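Local coordinates for protein TP_0956 (Treponema pallidum subsp. pallidum, PDB 3U64) that probably serves as the tetratricopeptide-repeat-like T component of a lipoprotein-based TRAP transporter, assembling into trimers and associating with a partner protein, at residues A64-S69 and L121-P126; R74-Y79 and R107-R112. All coordinates share one frame; numbering follows the deposited sequence.

Interaction 1 (A64-S69 and L121-P126); sequences AHRGLS and LETAYP
Arg66 sets CG beside its backbone N (chi1 -64°) and bends at CG–CD (chi3 59°), which places NE, while Thr123 turns CG2 anti to its own N, and the two side chains run past each other, pointing opposite ways. They join the ends of an antiparallel helical hairpin in an all-helical fold of the TPR type: the N-terminal turn of helix 66-89 faces the C-terminal turn of helix 96-124. CG of Arg66 lies 3.8 Å from Thr123 CG2, a methyl that also rests 3.7 Å from Ala64 O. Threonine suits this border because its other branch is polar: a water binds Thr123 OG1 at 2.8 Å and Ser69 OG at 2.7 Å, bridging the segments where no direct hydrogen bond does. Thr123 OG1 is held as well by the Ser119 carbonyl. His65 is the N-cap, its ND1 accepting from Leu68 N at 3.0 Å. Arginine is long enough to cross the gap; Asp151, in a salt bridge with NH2, and Ser120, bonded to NE, fix its guanidinium. Ala124, with only a methyl to offer, lets that flat group come close: its CB sits over one face, toward the rim, 3.3 Å from Arg66 NH1.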
ATOM      1  N   ALA A  64      11.730  23.244 -12.741  1.00 46.91           N
ATOM      2  CA  ALA A  64      13.046  23.901 -12.704  1.00 42.37           C
ATOM      3  C   ALA A  64      13.708  23.723 -11.354  1.00 46.09           C
ATOM      4  O   ALA A  64      14.822  24.206 -11.125  1.00 43.33           O
ATOM      5  CB  ALA A  64      12.938  25.373 -13.033  1.00 38.54           C
ATOM      6  N   HIS A  65      13.027  23.030 -10.452  1.00 42.32           N
ATOM      7  CA  HIS A  65      13.636  22.729  -9.169  1.00 42.78           C
ATOM      8  C   HIS A  65      14.528  21.499  -9.346  1.00 51.66           C
ATOM      9  O   HIS A  65      14.047  20.371  -9.522  1.00 45.74           O
ATOM     10  CB  HIS A  65      12.587  22.499  -8.081  1.00 44.62           C
ATOM     11  CG  HIS A  65      13.140  22.611  -6.698  1.00 53.91           C
ATOM     12  ND1 HIS A  65      13.938  21.637  -6.133  1.00 57.73           N
ATOM     13  CD2 HIS A  65      13.041  23.597  -5.775  1.00 55.54           C
ATOM     14  CE1 HIS A  65      14.288  22.011  -4.916  1.00 52.25           C
ATOM     15  NE2 HIS A  65      13.764  23.197  -4.675  1.00 56.27           N
ATOM     16  N   ARG A  66      15.833  21.733  -9.313  1.00 50.51           N
ATOM     17  CA  ARG A  66      16.799  20.681  -9.561  1.00 41.55           C
ATOM     18  C   ARG A  66      16.781  19.625  -8.463  1.00 43.61           C
ATOM     19  O   ARG A  66      16.867  18.429  -8.747  1.00 34.97           O
ATOM     20  CB  ARG A  66      18.187  21.276  -9.711  1.00 40.30           C
ATOM     21  CG  ARG A  66      18.316  22.201 -10.927  1.00 44.69           C
ATOM     22  CD  ARG A  66      19.774  22.517 -11.147  1.00 49.32           C
ATOM     23  NE  ARG A  66      20.544  21.296 -11.369  1.00 48.14           N
ATOM     24  CZ  ARG A  66      21.872  21.247 -11.423  1.00 54.13           C
ATOM     25  NH1 ARG A  66      22.577  22.356 -11.253  1.00 54.25           N
ATOM     26  NH2 ARG A  66      22.494  20.087 -11.636  1.00 54.21           N
ATOM     27  N   GLY A  67      16.659  20.073  -7.215  1.00 38.72           N
ATOM     28  CA  GLY A  67      16.571  19.165  -6.090  1.00 32.96           C
ATOM     29  C   GLY A  67      15.416  18.171  -6.212  1.00 41.92           C
ATOM     30  O   GLY A  67      15.567  16.980  -5.889  1.00 38.22           O
ATOM     31  N   LEU A  68      14.263  18.655  -6.676  1.00 41.49           N
ATOM     32  CA  LEU A  68      13.072  17.814  -6.815  1.00 44.32           C
ATOM     33  C   LEU A  68      13.230  16.815  -7.954  1.00 40.13           C
ATOM     34  O   LEU A  68      12.841  15.655  -7.824  1.00 42.53           O
ATOM     35  CB  LEU A  68      11.806  18.659  -7.023  1.00 36.99           C
ATOM     36  CG  LEU A  68      10.989  18.929  -5.766  1.00 52.96           C
ATOM     37  CD1 LEU A  68       9.774  19.802  -6.088  1.00 50.40           C
ATOM     38  CD2 LEU A  68      10.563  17.608  -5.165  1.00 50.23           C
ATOM     39  N   SER A  69      13.771  17.286  -9.075  1.00 32.75           N
ATOM     40  CA  SER A  69      14.141  16.412 -10.185  1.00 31.43           C
ATOM     41  C   SER A  69      15.002  15.265  -9.709  1.00 31.90           C
ATOM     42  O   SER A  69      14.683  14.101  -9.959  1.00 34.65           O
ATOM     43  CB  SER A  69      14.878  17.192 -11.279  1.00 34.33           C
ATOM     44  OG  SER A  69      13.958  17.965 -12.038  1.00 33.85           O
ATOM     45  N   LEU A 121      20.048  17.987 -14.823  1.00 35.26           N
ATOM     46  CA  LEU A 121      21.104  18.435 -15.743  1.00 37.10           C
ATOM     47  C   LEU A 121      20.550  19.303 -16.874  1.00 35.31           C
ATOM     48  O   LEU A 121      21.146  20.327 -17.237  1.00 34.77           O
ATOM     49  CB  LEU A 121      21.931  17.256 -16.293  1.00 36.99           C
ATOM     50  CG  LEU A 121      22.797  16.615 -15.193  1.00 36.49           C
ATOM     51  CD1 LEU A 121      23.377  15.273 -15.580  1.00 33.09           C
ATOM     52  CD2 LEU A 121      23.896  17.561 -14.765  1.00 33.21           C
ATOM     53  N   GLU A 122      19.399  18.923 -17.412  1.00 34.55           N
ATOM     54  CA  GLU A 122      18.796  19.694 -18.493  1.00 33.58           C
ATOM     55  C   GLU A 122      18.403  21.114 -18.060  1.00 35.19           C
ATOM     56  O   GLU A 122      18.494  22.067 -18.843  1.00 41.24           O
ATOM     57  CB  GLU A 122      17.582  18.971 -19.081  1.00 36.27           C
ATOM     58  CG  GLU A 122      16.973  19.702 -20.293  1.00 36.09           C
ATOM     59  CD  GLU A 122      17.859  19.618 -21.535  1.00 49.68           C
ATOM     60  OE1 GLU A 122      18.787  18.778 -21.555  1.00 44.41           O
ATOM     61  OE2 GLU A 122      17.626  20.390 -22.496  1.00 55.41           O
ATOM     62  N   THR A 123      17.951  21.248 -16.823  1.00 32.76           N
ATOM     63  CA  THR A 123      17.603  22.549 -16.250  1.00 41.95           C
ATOM     64  C   THR A 123      18.853  23.413 -16.106  1.00 44.73           C
ATOM     65  O   THR A 123      18.836  24.602 -16.416  1.00 42.90           O
ATOM     66  CB  THR A 123      16.945  22.386 -14.853  1.00 39.71           C
ATOM     67  OG1 THR A 123      15.593  21.945 -15.009  1.00 40.58           O
ATOM     68  CG2 THR A 123      16.946  23.695 -14.093  1.00 43.29           C
ATOM     69  N   ALA A 124      19.937  22.800 -15.637  1.00 41.50           N
ATOM     70  CA  ALA A 124      21.194  23.510 -15.411  1.00 36.32           C
ATOM     71  C   ALA A 124      21.923  23.877 -16.701  1.00 44.18           C
ATOM     72  O   ALA A 124      22.654  24.874 -16.746  1.00 51.34           O
ATOM     73  CB  ALA A 124      22.109  22.698 -14.512  1.00 38.21           C
ATOM     74  N   TYR A 125      21.737  23.070 -17.742  1.00 37.26           N
ATOM     75  CA  TYR A 125      22.469  23.242 -19.006  1.00 36.80           C
ATOM     76  C   TYR A 125      21.577  22.870 -20.166  1.00 41.12           C
ATOM     77  O   TYR A 125      21.664  21.746 -20.682  1.00 39.35           O
ATOM     78  CB  TYR A 125      23.694  22.324 -19.067  1.00 36.09           C
ATOM     79  CG  TYR A 125      24.577  22.383 -17.849  1.00 41.72           C
ATOM     80  CD1 TYR A 125      25.340  23.512 -17.579  1.00 37.45           C
ATOM     81  CD2 TYR A 125      24.657  21.303 -16.973  1.00 38.72           C
ATOM     82  CE1 TYR A 125      26.152  23.572 -16.464  1.00 44.73           C
ATOM     83  CE2 TYR A 125      25.463  21.356 -15.846  1.00 35.77           C
ATOM     84  CZ  TYR A 125      26.209  22.492 -15.599  1.00 43.41           C
ATOM     85  OH  TYR A 125      27.015  22.553 -14.489  1.00 42.91           O
ATOM     86  N   PRO A 126      20.710  23.801 -20.576  1.00 37.23           N
ATOM     87  CA  PRO A 126      19.756  23.562 -21.668  1.00 46.66           C
ATOM     88  C   PRO A 126      20.431  22.949 -22.886  1.00 40.68           C
ATOM     89  O   PRO A 126      21.467  23.445 -23.327  1.00 39.30           O
ATOM     90  CB  PRO A 126      19.247  24.967 -21.985  1.00 53.72           C
ATOM     91  CG  PRO A 126      19.282  25.667 -20.627  1.00 50.84           C
ATOM     92  CD  PRO A 126      20.485  25.097 -19.901  1.00 43.58           C
TER
HETATM   93  O   HOH W   1      14.957  20.406 -12.741  1.00 34.81           O

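Interaction 2 (R74-Y79 and R107-R112); sequences RLYIMY and RKLYLR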
ATOM      1  N   ARG A  74      16.048   9.590  -8.010  1.00 30.88           N
ATOM      2  CA  ARG A  74      16.734   8.676  -7.106  1.00 29.02           C
ATOM      3  C   ARG A  74      15.733   7.698  -6.488  1.00 32.66           C
ATOM      4  O   ARG A  74      15.996   6.500  -6.371  1.00 27.67           O
ATOM      5  CB  ARG A  74      17.481   9.477  -6.007  1.00 31.33           C
ATOM      6  CG  ARG A  74      17.844   8.684  -4.747  1.00 37.61           C
ATOM      7  CD  ARG A  74      18.582   9.543  -3.711  1.00 44.81           C
ATOM      8  NE  ARG A  74      17.960  10.854  -3.540  1.00 63.94           N
ATOM      9  CZ  ARG A  74      18.632  11.995  -3.380  1.00 74.64           C
ATOM     10  NH1 ARG A  74      19.962  11.995  -3.369  1.00 79.84           N
ATOM     11  NH2 ARG A  74      17.975  13.142  -3.234  1.00 73.06           N
ATOM     12  N   LEU A  75      14.580   8.229  -6.098  1.00 34.15           N
ATOM     13  CA  LEU A  75      13.538   7.443  -5.459  1.00 36.12           C
ATOM     14  C   LEU A  75      13.035   6.299  -6.343  1.00 35.19           C
ATOM     15  O   LEU A  75      12.890   5.158  -5.875  1.00 34.17           O
ATOM     16  CB  LEU A  75      12.378   8.359  -5.105  1.00 42.36           C
ATOM     17  CG  LEU A  75      11.803   8.172  -3.721  1.00 55.03           C
ATOM     18  CD1 LEU A  75      12.905   7.877  -2.720  1.00 54.34           C
ATOM     19  CD2 LEU A  75      11.035   9.425  -3.351  1.00 64.80           C
ATOM     20  N   TYR A  76      12.735   6.609  -7.604  1.00 30.30           N
ATOM     21  CA  TYR A  76      12.315   5.582  -8.556  1.00 28.21           C
ATOM     22  C   TYR A  76      13.381   4.512  -8.724  1.00 34.73           C
ATOM     23  O   TYR A  76      13.066   3.319  -8.741  1.00 31.27           O
ATOM     24  CB  TYR A  76      11.926   6.188  -9.907  1.00 31.02           C
ATOM     25  CG  TYR A  76      10.447   6.497  -9.959  1.00 34.41           C
ATOM     26  CD1 TYR A  76       9.979   7.792  -9.754  1.00 37.47           C
ATOM     27  CD2 TYR A  76       9.515   5.479 -10.139  1.00 30.93           C
ATOM     28  CE1 TYR A  76       8.624   8.074  -9.766  1.00 37.56           C
ATOM     29  CE2 TYR A  76       8.150   5.743 -10.145  1.00 39.13           C
ATOM     30  CZ  TYR A  76       7.712   7.050  -9.960  1.00 49.69           C
ATOM     31  OH  TYR A  76       6.367   7.337  -9.954  1.00 48.38           O
ATOM     32  N   ILE A  77      14.643   4.931  -8.822  1.00 28.53           N
ATOM     33  CA  ILE A  77      15.739   3.973  -9.023  1.00 27.77           C
ATOM     34  C   ILE A  77      15.939   3.045  -7.810  1.00 36.25           C
ATOM     35  O   ILE A  77      16.128   1.830  -7.965  1.00 30.87           O
ATOM     36  CB  ILE A  77      17.067   4.682  -9.390  1.00 28.86           C
ATOM     37  CG1 ILE A  77      16.935   5.339 -10.765  1.00 30.87           C
ATOM     38  CG2 ILE A  77      18.229   3.680  -9.405  1.00 28.12           C
ATOM     39  CD1 ILE A  77      17.970   6.381 -11.044  1.00 41.06           C
ATOM     40  N   MET A  78      15.861   3.608  -6.604  1.00 30.27           N
ATOM     41  CA  MET A  78      16.002   2.814  -5.378  1.00 31.67           C
ATOM     42  C   MET A  78      14.812   1.896  -5.182  1.00 35.41           C
ATOM     43  O   MET A  78      14.968   0.725  -4.832  1.00 35.39           O
ATOM     44  CB  MET A  78      16.155   3.725  -4.169  1.00 32.09           C
ATOM     45  CG  MET A  78      17.280   4.730  -4.356  1.00 36.74           C
ATOM     46  SD  MET A  78      17.609   5.680  -2.855  1.00 49.62           S
ATOM     47  CE  MET A  78      18.534   4.456  -1.917  1.00 50.89           C
ATOM     48  N   TYR A  79      13.616   2.432  -5.392  1.00 26.03           N
ATOM     49  CA  TYR A  79      12.443   1.586  -5.369  1.00 30.68           C
ATOM     50  C   TYR A  79      12.565   0.466  -6.405  1.00 39.23           C
ATOM     51  O   TYR A  79      12.323  -0.700  -6.099  1.00 36.07           O
ATOM     52  CB  TYR A  79      11.186   2.392  -5.644  1.00 33.39           C
ATOM     53  CG  TYR A  79       9.946   1.563  -5.550  1.00 36.51           C
ATOM     54  CD1 TYR A  79       9.376   1.286  -4.317  1.00 34.27           C
ATOM     55  CD2 TYR A  79       9.340   1.045  -6.696  1.00 38.88           C
ATOM     56  CE1 TYR A  79       8.234   0.521  -4.211  1.00 39.94           C
ATOM     57  CE2 TYR A  79       8.192   0.282  -6.608  1.00 35.26           C
ATOM     58  CZ  TYR A  79       7.642   0.020  -5.356  1.00 36.46           C
ATOM     59  OH  TYR A  79       6.504  -0.750  -5.248  1.00 33.52           O
ATOM     60  N   ARG A 107      13.068  -2.398 -15.231  1.00 29.08           N
ATOM     61  CA  ARG A 107      13.760  -1.726 -16.316  1.00 39.01           C
ATOM     62  C   ARG A 107      13.094  -0.385 -16.660  1.00 43.17           C
ATOM     63  O   ARG A 107      13.774   0.644 -16.756  1.00 40.37           O
ATOM     64  CB  ARG A 107      13.820  -2.645 -17.538  1.00 43.87           C
ATOM     65  CG  ARG A 107      14.683  -2.129 -18.662  1.00 48.13           C
ATOM     66  CD  ARG A 107      14.437  -2.913 -19.937  1.00 53.36           C
ATOM     67  NE  ARG A 107      14.482  -2.024 -21.093  1.00 71.80           N
ATOM     68  CZ  ARG A 107      13.437  -1.331 -21.543  1.00 83.48           C
ATOM     69  NH1 ARG A 107      12.255  -1.436 -20.935  1.00 82.97           N
ATOM     70  NH2 ARG A 107      13.569  -0.538 -22.604  1.00 85.27           N
ATOM     71  N   LYS A 108      11.767  -0.389 -16.803  1.00 37.64           N
ATOM     72  CA  LYS A 108      11.029   0.839 -17.116  1.00 36.20           C
ATOM     73  C   LYS A 108      11.112   1.867 -15.995  1.00 33.38           C
ATOM     74  O   LYS A 108      11.202   3.061 -16.249  1.00 35.31           O
ATOM     75  CB  LYS A 108       9.561   0.537 -17.457  1.00 39.09           C
ATOM     76  CG  LYS A 108       9.386  -0.208 -18.787  1.00 52.35           C
ATOM     77  CD  LYS A 108       7.914  -0.401 -19.127  1.00 65.19           C
ATOM     78  CE  LYS A 108       7.726  -1.271 -20.360  1.00 72.24           C
ATOM     79  NZ  LYS A 108       7.837  -2.724 -20.036  1.00 78.33           N
ATOM     80  N   LEU A 109      11.079   1.396 -14.757  1.00 29.83           N
ATOM     81  CA  LEU A 109      11.229   2.273 -13.599  1.00 33.23           C
ATOM     82  C   LEU A 109      12.648   2.869 -13.492  1.00 34.38           C
ATOM     83  O   LEU A 109      12.804   4.050 -13.174  1.00 31.59           O
ATOM     84  CB  LEU A 109      10.833   1.543 -12.308  1.00 25.98           C
ATOM     85  CG  LEU A 109       9.333   1.250 -12.122  1.00 35.16           C
ATOM     86  CD1 LEU A 109       9.053   0.708 -10.743  1.00 36.83           C
ATOM     87  CD2 LEU A 109       8.437   2.463 -12.357  1.00 27.84           C
ATOM     88  N   TYR A 110      13.679   2.067 -13.753  1.00 26.91           N
ATOM     89  CA  TYR A 110      15.035   2.617 -13.796  1.00 30.02           C
ATOM     90  C   TYR A 110      15.099   3.778 -14.792  1.00 38.71           C
ATOM     91  O   TYR A 110      15.649   4.847 -14.501  1.00 34.06           O
ATOM     92  CB  TYR A 110      16.047   1.542 -14.190  1.00 29.38           C
ATOM     93  CG  TYR A 110      16.362   0.565 -13.078  1.00 38.78           C
ATOM     94  CD1 TYR A 110      16.552   1.008 -11.767  1.00 30.28           C
ATOM     95  CD2 TYR A 110      16.466  -0.805 -13.334  1.00 41.41           C
ATOM     96  CE1 TYR A 110      16.844   0.114 -10.746  1.00 40.29           C
ATOM     97  CE2 TYR A 110      16.761  -1.707 -12.313  1.00 37.52           C
ATOM     98  CZ  TYR A 110      16.951  -1.240 -11.026  1.00 38.74           C
ATOM     99  OH  TYR A 110      17.238  -2.112 -10.012  1.00 35.36           O
ATOM    100  N   LEU A 111      14.504   3.569 -15.960  1.00 25.36           N
ATOM    101  CA  LEU A 111      14.614   4.530 -17.028  1.00 33.42           C
ATOM    102  C   LEU A 111      13.809   5.776 -16.712  1.00 38.85           C
ATOM    103  O   LEU A 111      14.233   6.882 -17.046  1.00 37.57           O
ATOM    104  CB  LEU A 111      14.159   3.925 -18.346  1.00 30.05           C
ATOM    105  CG  LEU A 111      15.058   2.864 -18.976  1.00 40.89           C
ATOM    106  CD1 LEU A 111      14.317   2.207 -20.132  1.00 46.64           C
ATOM    107  CD2 LEU A 111      16.345   3.462 -19.474  1.00 27.70           C
ATOM    108  N   ARG A 112      12.654   5.610 -16.071  1.00 25.61           N
ATOM    109  CA  ARG A 112      11.855   6.773 -15.678  1.00 28.86           C
ATOM    110  C   ARG A 112      12.647   7.560 -14.643  1.00 36.57           C
ATOM    111  O   ARG A 112      12.707   8.788 -14.700  1.00 31.50           O
ATOM    112  CB  ARG A 112      10.488   6.353 -15.114  1.00 30.99           C
ATOM    113  CG  ARG A 112       9.594   7.518 -14.642  1.00 39.49           C
ATOM    114  CD  ARG A 112       8.413   7.037 -13.792  1.00 35.22           C
ATOM    115  NE  ARG A 112       7.561   6.109 -14.535  1.00 39.72           N
ATOM    116  CZ  ARG A 112       6.425   5.585 -14.078  1.00 40.11           C
ATOM    117  NH1 ARG A 112       5.976   5.893 -12.873  1.00 34.44           N
ATOM    118  NH2 ARG A 112       5.736   4.749 -14.832  1.00 44.34           N
TER
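Arg112 lays its CD over the face of the Tyr76 ring, 3.9 Å from the centroid and 13° off the normal, a CH-pi contact. The chain then bends at chi3 (-60°), and further out Arg112 NH1 makes a weak hydrogen bond of 3.3 Å to Tyr76 OH, which lies at the edge of the guanidinium near its plane. Leu109 packs beside this pair, and its branched end suits the place because each methyl meets a different ring: CD2 is 3.9 Å from Tyr76 CD2, CD1 4.1 Å from Tyr79 CD2 at that ring's edge. Across the same interface the side chains of Ile77 and Tyr110 cross at about a right angle, Ile77 CG2 3.9 Å from Tyr110 CD1, and Tyr110 CE1 brings the ring edge to 3.3 Å from Ile77 O. These residues line the antiparallel helix pair of a TPR-like hairpin, whose local axes approach to 7.8 Å at 159°. Glu56 of helix 41-61 binds Tyr76 OH, and Gln85 binds Tyr110 OH. Arginine suits position 112 because its methylenes pack on the ring while NH2 reaches Glu38 and Asp39 of the second subunit in salt bridges; Leu43 of that subunit packs on Tyr76 and Leu109.

From the N terminus, the chain runs through helix 41-61 and enters helix 66-89 at segment 64-69, then reaches segment 74-79 farther along the same helix. After turning back into helix 96-124 it passes 107-112, where interaction 2 closes the inner loop, and then 121-126, where interaction 1 closes the outer one. Interaction 2 is therefore nested within interaction 1, and both join the same two helices. Their centres lie 18 Å apart, with nearest atoms about 5 Å apart and no touch. Interaction 1 joins the open ends of the hairpin, at the surface beside helix 152-166; interaction 2 lies at its buried middle, next to helix 41-61 and a second subunit.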